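Local coordinates for protein ATP grasp ligase (PDB 5IG9) that probably uses ATP to activate carboxylate side chains of a microviridin precursor peptide and close its ester rings, as an ATP-grasp ligase, at residues 43-48 with 62-67; 267-272 with 293-298. All coordinates share one frame; numbering follows the deposited sequence.

Contact 1: 43-48 with 62-67; sequences VDLYSG and LELKEV
Leu45 and Leu64 stand opposite each other with their CA atoms 8.9 Å apart, too far for the backbones to pair directly. The strand order accounts for this: residues 43-47 and 62-63 belong to the two outer strands of a three-stranded antiparallel sheet, and strand 54-57 runs between them, bonded by its backbone at Ile54 to Asp44 and at Ile55 to Leu62. Glu66 N bonds to Glu63 O at 3.1 Å, turning the chain at Leu64 and Lys65. The CB of Leu64 points at strand 43-47. That of Leu45 does not, yet the end of its side chain swings nearer. What meets is one methyl from each leucine, Leu45 CD2 and Leu64 CD1, at 3.7 Å. Leu64 reaches with its extended branch, since CD1 is anti to CA (chi2 176°). In Leu45 the anti branch is also CD1 (chi2 177°), but it stays 6.1 Å from Leu64 CD1, leaving CD2 to touch. The consecutive strands form a beta meander, part of a region assigned to the MvdD pre-ATP-grasp family. Leu45 of one outer strand and Leu64, directly after Glu63 of the other, meet across the middle strand, where Leu64 also touches Ile55. Leu108 packs on Leu64, and Met104 of helix 87-107 packs on Leu45. Along its other edge, strand 43-47 pairs antiparallel with a strand of the second subunit, so the sheet continues across the interface. There the carboxylate of Asp44 is held through OD1 by Ser145 and through OD2 by Asn147, both of the second subunit.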
loop_
_atom_site.group_PDB
_atom_site.type_symbol
_atom_site.label_atom_id
_atom_site.label_comp_id
_atom_site.label_asym_id
_atom_site.label_seq_id
_atom_site.Cartn_x
_atom_site.Cartn_y
_atom_site.Cartn_z
ATOM N N VAL A 43 -10.085 -15.678 -12.708
ATOM C CA VAL A 43 -9.988 -15.779 -11.258
ATOM C C VAL A 43 -11.398 -15.711 -10.687
ATOM O O VAL A 43 -12.155 -14.783 -10.995
ATOM C CB VAL A 43 -9.101 -14.668 -10.663
ATOM C CG1 VAL A 43 -8.956 -14.847 -9.158
ATOM C CG2 VAL A 43 -7.733 -14.659 -11.330
ATOM N N ASP A 44 -11.753 -16.702 -9.871
ATOM C CA ASP A 44 -13.044 -16.743 -9.195
ATOM C C ASP A 44 -12.798 -16.811 -7.696
ATOM O O ASP A 44 -12.152 -17.747 -7.214
ATOM C CB ASP A 44 -13.877 -17.934 -9.665
ATOM C CG ASP A 44 -14.210 -17.861 -11.135
ATOM O OD1 ASP A 44 -14.396 -16.736 -11.644
ATOM O OD2 ASP A 44 -14.280 -18.926 -11.784
ATOM N N LEU A 45 -13.314 -15.822 -6.967
ATOM C CA LEU A 45 -13.076 -15.673 -5.534
ATOM C C LEU A 45 -14.413 -15.712 -4.809
ATOM O O LEU A 45 -15.200 -14.765 -4.900
ATOM C CB LEU A 45 -12.330 -14.374 -5.242
ATOM C CG LEU A 45 -11.034 -14.215 -6.029
ATOM C CD1 LEU A 45 -10.399 -12.867 -5.742
ATOM C CD2 LEU A 45 -10.087 -15.349 -5.698
ATOM N N TYR A 46 -14.660 -16.797 -4.085
ATOM C CA TYR A 46 -15.916 -17.007 -3.381
ATOM C C TYR A 46 -15.738 -16.728 -1.895
ATOM O O TYR A 46 -14.748 -17.140 -1.289
ATOM C CB TYR A 46 -16.417 -18.439 -3.586
ATOM C CG TYR A 46 -16.827 -18.752 -5.008
ATOM C CD1 TYR A 46 -15.898 -19.192 -5.943
ATOM C CD2 TYR A 46 -18.147 -18.612 -5.410
ATOM C CE1 TYR A 46 -16.277 -19.481 -7.243
ATOM C CE2 TYR A 46 -18.534 -18.899 -6.702
ATOM C CZ TYR A 46 -17.599 -19.332 -7.616
ATOM O OH TYR A 46 -17.995 -19.614 -8.903
ATOM N N SER A 47 -16.703 -16.029 -1.312
ATOM C CA SER A 47 -16.700 -15.689 0.104
ATOM C C SER A 47 -17.956 -16.251 0.749
ATOM O O SER A 47 -19.070 -15.958 0.308
ATOM C CB SER A 47 -16.610 -14.174 0.306
ATOM O OG SER A 47 -15.272 -13.720 0.214
ATOM N N GLY A 48 -17.767 -17.058 1.796
ATOM C CA GLY A 48 -18.863 -17.729 2.472
ATOM C C GLY A 48 -18.723 -19.241 2.395
ATOM O O GLY A 48 -17.605 -19.767 2.397
ATOM N N LEU A 62 -5.965 -23.962 -10.854
ATOM C CA LEU A 62 -5.448 -23.964 -9.489
ATOM C C LEU A 62 -6.596 -23.704 -8.525
ATOM O O LEU A 62 -7.172 -22.613 -8.525
ATOM C CB LEU A 62 -4.339 -22.914 -9.332
ATOM C CG LEU A 62 -3.530 -22.797 -8.037
ATOM C CD1 LEU A 62 -4.003 -21.596 -7.239
ATOM C CD2 LEU A 62 -3.586 -24.069 -7.193
ATOM N N GLU A 63 -6.928 -24.704 -7.718
ATOM C CA GLU A 63 -7.917 -24.531 -6.669
ATOM C C GLU A 63 -7.244 -23.920 -5.450
ATOM O O GLU A 63 -6.212 -24.416 -4.986
ATOM C CB GLU A 63 -8.576 -25.865 -6.314
ATOM C CG GLU A 63 -9.363 -26.494 -7.458
ATOM C CD GLU A 63 -10.787 -26.853 -7.063
ATOM O OE1 GLU A 63 -11.687 -26.763 -7.927
ATOM O OE2 GLU A 63 -11.009 -27.223 -5.890
ATOM N N LEU A 64 -7.825 -22.837 -4.931
ATOM C CA LEU A 64 -7.169 -22.080 -3.872
ATOM C C LEU A 64 -7.139 -22.821 -2.543
ATOM O O LEU A 64 -6.374 -22.433 -1.654
ATOM C CB LEU A 64 -7.852 -20.727 -3.701
ATOM C CG LEU A 64 -7.763 -19.833 -4.935
ATOM C CD1 LEU A 64 -8.545 -18.553 -4.720
ATOM C CD2 LEU A 64 -6.314 -19.527 -5.275
ATOM N N LYS A 65 -7.947 -23.870 -2.376
ATOM C CA LYS A 65 -7.878 -24.648 -1.145
ATOM C C LYS A 65 -6.614 -25.493 -1.072
ATOM O O LYS A 65 -6.207 -25.886 0.028
ATOM C CB LYS A 65 -9.108 -25.549 -1.013
ATOM C CG LYS A 65 -9.230 -26.606 -2.101
ATOM C CD LYS A 65 -10.371 -27.571 -1.812
ATOM C CE LYS A 65 -10.481 -28.640 -2.888
ATOM N NZ LYS A 65 -11.555 -29.627 -2.582
ATOM N N GLU A 66 -5.990 -25.777 -2.213
ATOM C CA GLU A 66 -4.794 -26.603 -2.288
ATOM C C GLU A 66 -3.512 -25.783 -2.227
ATOM O O GLU A 66 -2.424 -26.341 -2.407
ATOM C CB GLU A 66 -4.821 -27.439 -3.571
ATOM C CG GLU A 66 -6.067 -28.302 -3.726
ATOM C CD GLU A 66 -6.254 -28.803 -5.147
ATOM O OE1 GLU A 66 -7.072 -29.723 -5.359
ATOM O OE2 GLU A 66 -5.578 -28.271 -6.053
ATOM N N VAL A 67 -3.618 -24.480 -1.983
ATOM C CA VAL A 67 -2.448 -23.614 -1.880
ATOM C C VAL A 67 -1.834 -23.781 -0.496
ATOM O O VAL A 67 -2.481 -23.512 0.523
ATOM C CB VAL A 67 -2.817 -22.150 -2.159
ATOM C CG1 VAL A 67 -1.738 -21.211 -1.636
ATOM C CG2 VAL A 67 -3.028 -21.935 -3.654
#

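Contact 2: 267-272 with 293-298; sequences LELMKY and LEINPV
Ile295 N donates a hydrogen bond to Gln128 OE1 of helix 125-134, while its side chain points at helix 260-273. In that helix Lys271 N bonds to Leu267 O at 2.9 Å, the shortest polar bond within either segment, and this turn sets Leu269 and Met270 before Ile295. The CA atoms of Met270 and Ile295 are 9.0 Å apart, a gap bridged by side chains alone. Ile295 uses both branches. Its CG1 arm is fully extended (chi1 169°, with chi2 also anti) and brings CD1 to 3.6 Å from Met270 SD, while its CG2 lies more loosely against Leu269 CD2, at 4.3 Å. Met270 arrives by a folded route, bent at chi2 and chi3 (-75° and -67°), so that the sulfur rather than the terminal methyl makes the closest approach. Leu275, in the loop after the helix, touches both Met270 and Ile295.

Strand 290-296, outermost in this chain's antiparallel sheet, carries a classic beta bulge, Leu293 and Glu294 facing Asp281. At the strand's end, a weak bond from Val298 N to Asn296 OD1 makes an Asx turn. Glu294-Ile295-Asn296 is consistent with the Glu-x-Asn motif of ATP-grasp enzymes, whose Glu and Asn bind the nucleotide's magnesium ions in relatives; Glu294 points away from the helix and, like Asn296, probably belongs to the active site. The contact itself, sulfur and hydrocarbon in a buried setting, implies that dispersion and exclusion of water hold helix 260-273 to the sheet here.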
loop_
_atom_site.group_PDB
_atom_site.type_symbol
_atom_site.label_atom_id
_atom_site.label_comp_id
_atom_site.label_asym_id
_atom_site.label_seq_id
_atom_site.Cartn_x
_atom_site.Cartn_y
_atom_site.Cartn_z
ATOM N N LEU A 267 19.293 -9.282 10.958
ATOM C CA LEU A 267 18.265 -10.252 11.313
ATOM C C LEU A 267 17.208 -9.628 12.214
ATOM O O LEU A 267 16.017 -9.927 12.078
ATOM C CB LEU A 267 18.893 -11.471 11.982
ATOM C CG LEU A 267 19.602 -12.450 11.050
ATOM C CD1 LEU A 267 20.125 -13.625 11.851
ATOM C CD2 LEU A 267 18.671 -12.922 9.940
ATOM N N GLU A 268 17.617 -8.757 13.140
ATOM C CA GLU A 268 16.626 -8.050 13.943
ATOM C C GLU A 268 15.810 -7.092 13.091
ATOM O O GLU A 268 14.643 -6.827 13.400
ATOM C CB GLU A 268 17.294 -7.289 15.086
ATOM C CG GLU A 268 18.032 -8.168 16.070
ATOM C CD GLU A 268 17.860 -7.705 17.503
ATOM O OE1 GLU A 268 16.739 -7.282 17.864
ATOM O OE2 GLU A 268 18.845 -7.762 18.270
ATOM N N LEU A 269 16.406 -6.562 12.023
ATOM C CA LEU A 269 15.660 -5.714 11.101
ATOM C C LEU A 269 14.608 -6.521 10.354
ATOM O O LEU A 269 13.469 -6.072 10.187
ATOM C CB LEU A 269 16.621 -5.035 10.126
ATOM C CG LEU A 269 16.061 -3.883 9.295
ATOM C CD1 LEU A 269 15.748 -2.685 10.177
ATOM C CD2 LEU A 269 17.048 -3.511 8.207
ATOM N N MET A 270 14.970 -7.722 9.901
ATOM C CA MET A 270 13.997 -8.602 9.261
ATOM C C MET A 270 12.896 -9.000 10.237
ATOM O O MET A 270 11.712 -9.017 9.883
ATOM C CB MET A 270 14.697 -9.847 8.714
ATOM C CG MET A 270 15.823 -9.553 7.738
ATOM S SD MET A 270 15.251 -9.049 6.108
ATOM C CE MET A 270 14.490 -10.569 5.547
ATOM N N LYS A 271 13.270 -9.316 11.480
ATOM C CA LYS A 271 12.286 -9.773 12.456
ATOM C C LYS A 271 11.313 -8.662 12.834
ATOM O O LYS A 271 10.131 -8.925 13.087
ATOM C CB LYS A 271 12.992 -10.315 13.698
ATOM C CG LYS A 271 12.051 -10.960 14.699
ATOM C CD LYS A 271 12.792 -11.536 15.896
ATOM C CE LYS A 271 13.398 -10.437 16.755
ATOM N NZ LYS A 271 13.695 -10.918 18.134
ATOM N N TYR A 272 11.786 -7.415 12.883
ATOM C CA TYR A 272 10.892 -6.310 13.212
ATOM C C TYR A 272 9.790 -6.173 12.170
ATOM O O TYR A 272 8.607 -6.057 12.508
ATOM C CB TYR A 272 11.678 -5.003 13.340
ATOM C CG TYR A 272 10.779 -3.797 13.489
ATOM C CD1 TYR A 272 10.260 -3.443 14.727
ATOM C CD2 TYR A 272 10.432 -3.024 12.387
ATOM C CE1 TYR A 272 9.428 -2.346 14.865
ATOM C CE2 TYR A 272 9.600 -1.932 12.515
ATOM C CZ TYR A 272 9.101 -1.595 13.753
ATOM O OH TYR A 272 8.274 -0.501 13.874
ATOM N N LEU A 293 21.685 1.269 3.886
ATOM C CA LEU A 293 21.012 2.101 2.897
ATOM C C LEU A 293 19.534 1.761 2.763
ATOM O O LEU A 293 18.679 2.629 2.967
ATOM C CB LEU A 293 21.704 1.981 1.533
ATOM C CG LEU A 293 23.113 2.559 1.396
ATOM C CD1 LEU A 293 23.582 2.460 -0.046
ATOM C CD2 LEU A 293 23.166 3.999 1.886
ATOM N N GLU A 294 19.206 0.514 2.431
ATOM C CA GLU A 294 17.845 0.173 2.047
ATOM C C GLU A 294 17.647 -1.334 2.119
ATOM O O GLU A 294 18.563 -2.103 1.824
ATOM C CB GLU A 294 17.547 0.677 0.628
ATOM C CG GLU A 294 16.225 0.212 0.037
ATOM C CD GLU A 294 16.040 0.691 -1.388
ATOM O OE1 GLU A 294 16.631 1.734 -1.739
ATOM O OE2 GLU A 294 15.317 0.023 -2.158
ATOM N N ILE A 295 16.446 -1.746 2.514
ATOM C CA ILE A 295 15.993 -3.122 2.367
ATOM C C ILE A 295 14.786 -3.120 1.437
ATOM O O ILE A 295 13.816 -2.385 1.665
ATOM C CB ILE A 295 15.647 -3.774 3.719
ATOM C CG1 ILE A 295 14.920 -5.100 3.498
ATOM C CG2 ILE A 295 14.814 -2.843 4.579
ATOM C CD1 ILE A 295 14.504 -5.778 4.784
ATOM N N ASN A 296 14.857 -3.926 0.385
ATOM C CA ASN A 296 13.746 -4.072 -0.544
ATOM C C ASN A 296 13.126 -5.447 -0.356
ATOM O O ASN A 296 13.752 -6.455 -0.717
ATOM C CB ASN A 296 14.214 -3.884 -1.986
ATOM C CG ASN A 296 13.067 -3.874 -2.978
ATOM O OD1 ASN A 296 11.895 -3.923 -2.598
ATOM N ND2 ASN A 296 13.398 -3.796 -4.260
ATOM N N PRO A 297 11.913 -5.545 0.195
ATOM C CA PRO A 297 11.330 -6.868 0.466
ATOM C C PRO A 297 11.065 -7.699 -0.779
ATOM O O PRO A 297 10.759 -8.891 -0.644
ATOM C CB PRO A 297 10.018 -6.533 1.193
ATOM C CG PRO A 297 10.204 -5.141 1.707
ATOM C CD PRO A 297 11.061 -4.453 0.692
ATOM N N VAL A 298 11.168 -7.122 -1.976
ATOM C CA VAL A 298 10.958 -7.866 -3.214
ATOM C C VAL A 298 12.090 -7.575 -4.193
ATOM O O VAL A 298 11.902 -7.640 -5.413
ATOM C CB VAL A 298 9.592 -7.534 -3.844
ATOM C CG1 VAL A 298 8.452 -8.048 -2.972
ATOM C CG2 VAL A 298 9.460 -6.036 -4.068
#

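The two contacts come in series along the chain: their centres lie 31 Å apart and their nearest atoms about 17 Å. Contact 1 is peripheral, its centre 28 Å from the centre of the chain, and lies at the dimer interface; contact 2 lies 10 Å from that centre and is touched by no other subunit. Helix 125-134 offers an indirect connection. Its Gln128 bonds to the strand of contact 2, while Gln126 of the second subunit packs on Leu45 of contact 1. If both copies match, the same helix would thus serve both contacts, one across the interface. By analogy with other ATP-grasp enzymes, contact 2 probably lies behind the metal and nucleotide site, and contact 1 far from it within the same chain.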